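Local structure of carbohydrate kinase, FGGY (Novosphingobium aromaticivorans, 3H6E) at residues M105-D113 with L123-W134. The protein probably acts as a carbohydrate kinase of the FGGY family, which as a rule transfers phosphate from ATP to a sugar or related substrate. Numbering follows the deposited sequence.
Sequences MADYRSQRD and LPDGLNIGSQLW
Y108 and W134 form the nearest CA pair, 6.6 Å apart, where the short helical segments 105-109 and 129-134 pass with axes 9.9 Å apart and N-to-C directions at 122°. W134 lays one face of its indole against the last turn of helix 102-109: Y108 CB sits 3.5 Å from the centroid of the five-membered ring and almost on its normal, a CH-pi contact, while Y108 CA covers the centre of the ring system. The two aromatic rings meet obliquely, their planes 50° apart. With chi1 at 176°, Y108 holds CG anti to its backbone nitrogen, which carries the phenol alongside helix 129-134; S131 CA then lies over one face, and R112 CG over the opposite one. The phenol OH ends 3.2 Å from G130 CA, a position where any side chain would collide with it, and hydrogen-bonds D176, outside the two segments. Replacing W134 with an alanine would probably uncover Y108 CB and open a gap beside D107 and Q111. Nearer the loop 123-128, R109 reaches the carbonyl of L123 through NH2, 2.8 Å from O, but the bond is weak and bent. Its NE donates to a water that lies in the guanidinium plane and also hydrogen-bonds S131 OG, bridging the two helices. Selenomethionine M105, bent at chi2 and chi3, brings SE to 3.5 Å from S131 OG and lays CE against the D125 carbonyl in the type II' turn P124-L127. In the FGGY N-terminal domain, this packing joins the end of helix 102-109 to the start of helix 129-139, whose I129, Q132 and L133 touch strand 81-85, while Y108 and Q111 lean on helix 187-191.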
loop_
_atom_site.group_PDB
_atom_site.type_symbol
_atom_site.label_atom_id
_atom_site.label_comp_id
_atom_site.label_asym_id
_atom_site.label_seq_id
_atom_site.Cartn_x
_atom_site.Cartn_y
_atom_site.Cartn_z
HETATM N N MSE A 105 -10.231 2.582 -23.120
HETATM C CA MSE A 105 -9.374 3.278 -22.162
HETATM C C MSE A 105 -9.085 4.724 -22.558
HETATM O O MSE A 105 -9.156 5.627 -21.724
HETATM C CB MSE A 105 -8.055 2.527 -21.960
HETATM C CG MSE A 105 -7.118 3.205 -20.964
HETATM SE SE MSE A 105 -7.731 3.075 -19.103
HETATM C CE MSE A 105 -7.037 1.293 -18.701
ATOM N N ALA A 106 -8.753 4.936 -23.829
ATOM C CA ALA A 106 -8.473 6.276 -24.340
ATOM C C ALA A 106 -9.679 7.185 -24.148
ATOM O O ALA A 106 -9.544 8.333 -23.721
ATOM C CB ALA A 106 -8.079 6.215 -25.806
ATOM N N ASP A 107 -10.858 6.658 -24.466
ATOM C CA ASP A 107 -12.105 7.377 -24.237
ATOM C C ASP A 107 -12.201 7.804 -22.779
ATOM O O ASP A 107 -12.556 8.944 -22.477
ATOM C CB ASP A 107 -13.310 6.504 -24.601
ATOM C CG ASP A 107 -13.423 6.257 -26.092
ATOM O OD1 ASP A 107 -12.392 6.367 -26.791
ATOM O OD2 ASP A 107 -14.541 5.953 -26.562
ATOM N N TYR A 108 -11.887 6.879 -21.878
ATOM C CA TYR A 108 -11.906 7.178 -20.455
ATOM C C TYR A 108 -10.818 8.183 -20.095
ATOM O O TYR A 108 -11.078 9.176 -19.418
ATOM C CB TYR A 108 -11.742 5.905 -19.627
ATOM C CG TYR A 108 -11.661 6.183 -18.145
ATOM C CD1 TYR A 108 -12.762 6.676 -17.455
ATOM C CD2 TYR A 108 -10.485 5.960 -17.436
ATOM C CE1 TYR A 108 -12.698 6.939 -16.099
ATOM C CE2 TYR A 108 -10.412 6.216 -16.079
ATOM C CZ TYR A 108 -11.521 6.708 -15.416
ATOM O OH TYR A 108 -11.457 6.971 -14.067
ATOM N N ARG A 109 -9.604 7.921 -20.563
ATOM C CA ARG A 109 -8.455 8.765 -20.243
ATOM C C ARG A 109 -8.690 10.247 -20.532
ATOM O O ARG A 109 -8.162 11.109 -19.830
ATOM C CB ARG A 109 -7.214 8.291 -21.005
ATOM C CG ARG A 109 -6.530 7.102 -20.385
ATOM C CD ARG A 109 -5.850 7.476 -19.092
ATOM N NE ARG A 109 -5.377 6.298 -18.373
ATOM C CZ ARG A 109 -4.271 5.631 -18.679
ATOM N NH1 ARG A 109 -3.526 6.024 -19.702
ATOM N NH2 ARG A 109 -3.915 4.568 -17.967
ATOM N N SER A 110 -9.475 10.541 -21.565
ATOM C CA SER A 110 -9.633 11.922 -22.028
ATOM C C SER A 110 -10.749 12.662 -21.302
ATOM O O SER A 110 -11.034 13.820 -21.604
ATOM C CB SER A 110 -9.853 11.975 -23.549
ATOM O OG SER A 110 -10.976 11.200 -23.941
ATOM N N GLN A 111 -11.366 11.999 -20.334
ATOM C CA GLN A 111 -12.499 12.575 -19.618
ATOM C C GLN A 111 -12.271 12.598 -18.095
ATOM O O GLN A 111 -13.141 13.010 -17.326
ATOM C CB GLN A 111 -13.788 11.842 -20.025
ATOM C CG GLN A 111 -14.891 11.809 -19.000
ATOM C CD GLN A 111 -14.710 10.682 -18.012
ATOM O OE1 GLN A 111 -13.656 10.045 -17.963
ATOM N NE2 GLN A 111 -15.738 10.424 -17.219
ATOM N N ARG A 112 -11.077 12.187 -17.674
ATOM C CA ARG A 112 -10.697 12.199 -16.261
ATOM C C ARG A 112 -10.512 13.617 -15.701
ATOM O O ARG A 112 -10.272 14.571 -16.449
ATOM C CB ARG A 112 -9.412 11.392 -16.055
ATOM C CG ARG A 112 -9.581 9.886 -16.218
ATOM C CD ARG A 112 -8.230 9.179 -16.303
ATOM N NE ARG A 112 -7.612 8.951 -14.996
ATOM C CZ ARG A 112 -6.626 9.685 -14.479
ATOM N NH1 ARG A 112 -6.129 10.715 -15.147
ATOM N NH2 ARG A 112 -6.131 9.383 -13.285
ATOM N N ASP A 113 -10.631 13.746 -14.382
ATOM C CA ASP A 113 -10.389 15.017 -13.704
ATOM C C ASP A 113 -8.892 15.306 -13.664
ATOM O O ASP A 113 -8.088 14.412 -13.894
ATOM C CB ASP A 113 -10.945 14.980 -12.280
ATOM C CG ASP A 113 -12.445 15.124 -12.237
ATOM O OD1 ASP A 113 -13.016 15.672 -13.196
ATOM O OD2 ASP A 113 -13.055 14.695 -11.240
ATOM N N LEU A 123 -3.272 5.201 -14.489
ATOM C CA LEU A 123 -2.617 3.914 -14.326
ATOM C C LEU A 123 -3.193 2.900 -15.309
ATOM O O LEU A 123 -4.350 3.008 -15.712
ATOM C CB LEU A 123 -2.762 3.423 -12.885
ATOM C CG LEU A 123 -2.035 4.266 -11.834
ATOM C CD1 LEU A 123 -2.436 3.860 -10.426
ATOM C CD2 LEU A 123 -0.519 4.182 -12.014
ATOM N N PRO A 124 -2.374 1.918 -15.706
ATOM C CA PRO A 124 -2.747 0.879 -16.673
ATOM C C PRO A 124 -3.807 -0.094 -16.152
ATOM O O PRO A 124 -3.998 -0.239 -14.944
ATOM C CB PRO A 124 -1.429 0.127 -16.908
ATOM C CG PRO A 124 -0.357 1.060 -16.459
ATOM C CD PRO A 124 -0.955 1.828 -15.325
ATOM N N ASP A 125 -4.488 -0.755 -17.082
ATOM C CA ASP A 125 -5.450 -1.798 -16.751
ATOM C C ASP A 125 -6.507 -1.312 -15.756
ATOM O O ASP A 125 -7.165 -0.293 -15.983
ATOM C CB ASP A 125 -4.710 -3.028 -16.224
ATOM C CG ASP A 125 -3.499 -3.382 -17.075
ATOM O OD1 ASP A 125 -2.367 -3.318 -16.558
ATOM O OD2 ASP A 125 -3.676 -3.706 -18.269
ATOM N N GLY A 126 -6.664 -2.040 -14.655
ATOM C CA GLY A 126 -7.697 -1.732 -13.683
ATOM C C GLY A 126 -7.215 -1.027 -12.428
ATOM O O GLY A 126 -7.972 -0.892 -11.465
ATOM N N LEU A 127 -5.964 -0.570 -12.437
ATOM C CA LEU A 127 -5.381 0.093 -11.268
ATOM C C LEU A 127 -6.185 1.312 -10.818
ATOM O O LEU A 127 -6.252 1.616 -9.627
ATOM C CB LEU A 127 -3.916 0.461 -11.521
ATOM C CG LEU A 127 -2.948 -0.728 -11.510
ATOM C CD1 LEU A 127 -1.568 -0.316 -11.987
ATOM C CD2 LEU A 127 -2.870 -1.365 -10.125
ATOM N N ASN A 128 -6.782 2.010 -11.777
ATOM C CA ASN A 128 -7.785 3.021 -11.477
ATOM C C ASN A 128 -9.160 2.366 -11.485
ATOM O O ASN A 128 -9.564 1.777 -12.486
ATOM C CB ASN A 128 -7.753 4.144 -12.516
ATOM C CG ASN A 128 -6.495 4.988 -12.433
ATOM O OD1 ASN A 128 -6.092 5.418 -11.352
ATOM N ND2 ASN A 128 -5.877 5.243 -13.579
ATOM N N ILE A 129 -9.884 2.455 -10.375
ATOM C CA ILE A 129 -11.213 1.856 -10.325
ATOM C C ILE A 129 -12.137 2.468 -11.385
ATOM O O ILE A 129 -12.949 1.768 -11.995
ATOM C CB ILE A 129 -11.833 1.949 -8.920
ATOM C CG1 ILE A 129 -11.231 0.870 -8.012
ATOM C CG2 ILE A 129 -13.342 1.792 -8.994
ATOM C CD1 ILE A 129 -11.529 1.059 -6.527
ATOM N N GLY A 130 -11.989 3.769 -11.616
ATOM C CA GLY A 130 -12.756 4.458 -12.641
ATOM C C GLY A 130 -12.692 3.773 -13.997
ATOM O O GLY A 130 -13.706 3.645 -14.685
ATOM N N SER A 131 -11.500 3.327 -14.382
ATOM C CA SER A 131 -11.324 2.613 -15.644
ATOM C C SER A 131 -12.198 1.367 -15.717
ATOM O O SER A 131 -12.800 1.079 -16.749
ATOM C CB SER A 131 -9.858 2.228 -15.844
ATOM O OG SER A 131 -9.027 3.372 -15.849
ATOM N N GLN A 132 -12.259 0.623 -14.616
ATOM C CA GLN A 132 -13.099 -0.567 -14.545
ATOM C C GLN A 132 -14.564 -0.188 -14.715
ATOM O O GLN A 132 -15.266 -0.757 -15.547
ATOM C CB GLN A 132 -12.910 -1.277 -13.206
ATOM C CG GLN A 132 -11.495 -1.706 -12.908
ATOM C CD GLN A 132 -11.417 -2.579 -11.679
ATOM O OE1 GLN A 132 -10.459 -2.507 -10.911
ATOM N NE2 GLN A 132 -12.435 -3.405 -11.479
ATOM N N LEU A 133 -15.012 0.773 -13.912
ATOM C CA LEU A 133 -16.372 1.296 -13.991
ATOM C C LEU A 133 -16.704 1.741 -15.409
ATOM O O LEU A 133 -17.739 1.364 -15.957
ATOM C CB LEU A 133 -16.554 2.465 -13.018
ATOM C CG LEU A 133 -17.163 2.145 -11.650
ATOM C CD1 LEU A 133 -16.953 0.691 -11.274
ATOM C CD2 LEU A 133 -16.630 3.081 -10.565
ATOM N N TRP A 134 -15.819 2.540 -16.000
ATOM C CA TRP A 134 -16.012 3.027 -17.363
ATOM C C TRP A 134 -16.322 1.872 -18.305
ATOM O O TRP A 134 -17.321 1.887 -19.022
ATOM C CB TRP A 134 -14.759 3.757 -17.843
ATOM C CG TRP A 134 -14.902 4.381 -19.196
ATOM C CD1 TRP A 134 -14.521 3.843 -20.394
ATOM C CD2 TRP A 134 -15.460 5.666 -19.492
ATOM N NE1 TRP A 134 -14.809 4.712 -21.413
ATOM C CE2 TRP A 134 -15.389 5.838 -20.889
ATOM C CE3 TRP A 134 -16.017 6.687 -18.715
ATOM C CZ2 TRP A 134 -15.852 6.993 -21.524
ATOM C CZ3 TRP A 134 -16.472 7.831 -19.346
ATOM C CH2 TRP A 134 -16.387 7.976 -20.736
HETATM O O HOH W 1 -7.176 5.284 -16.304
#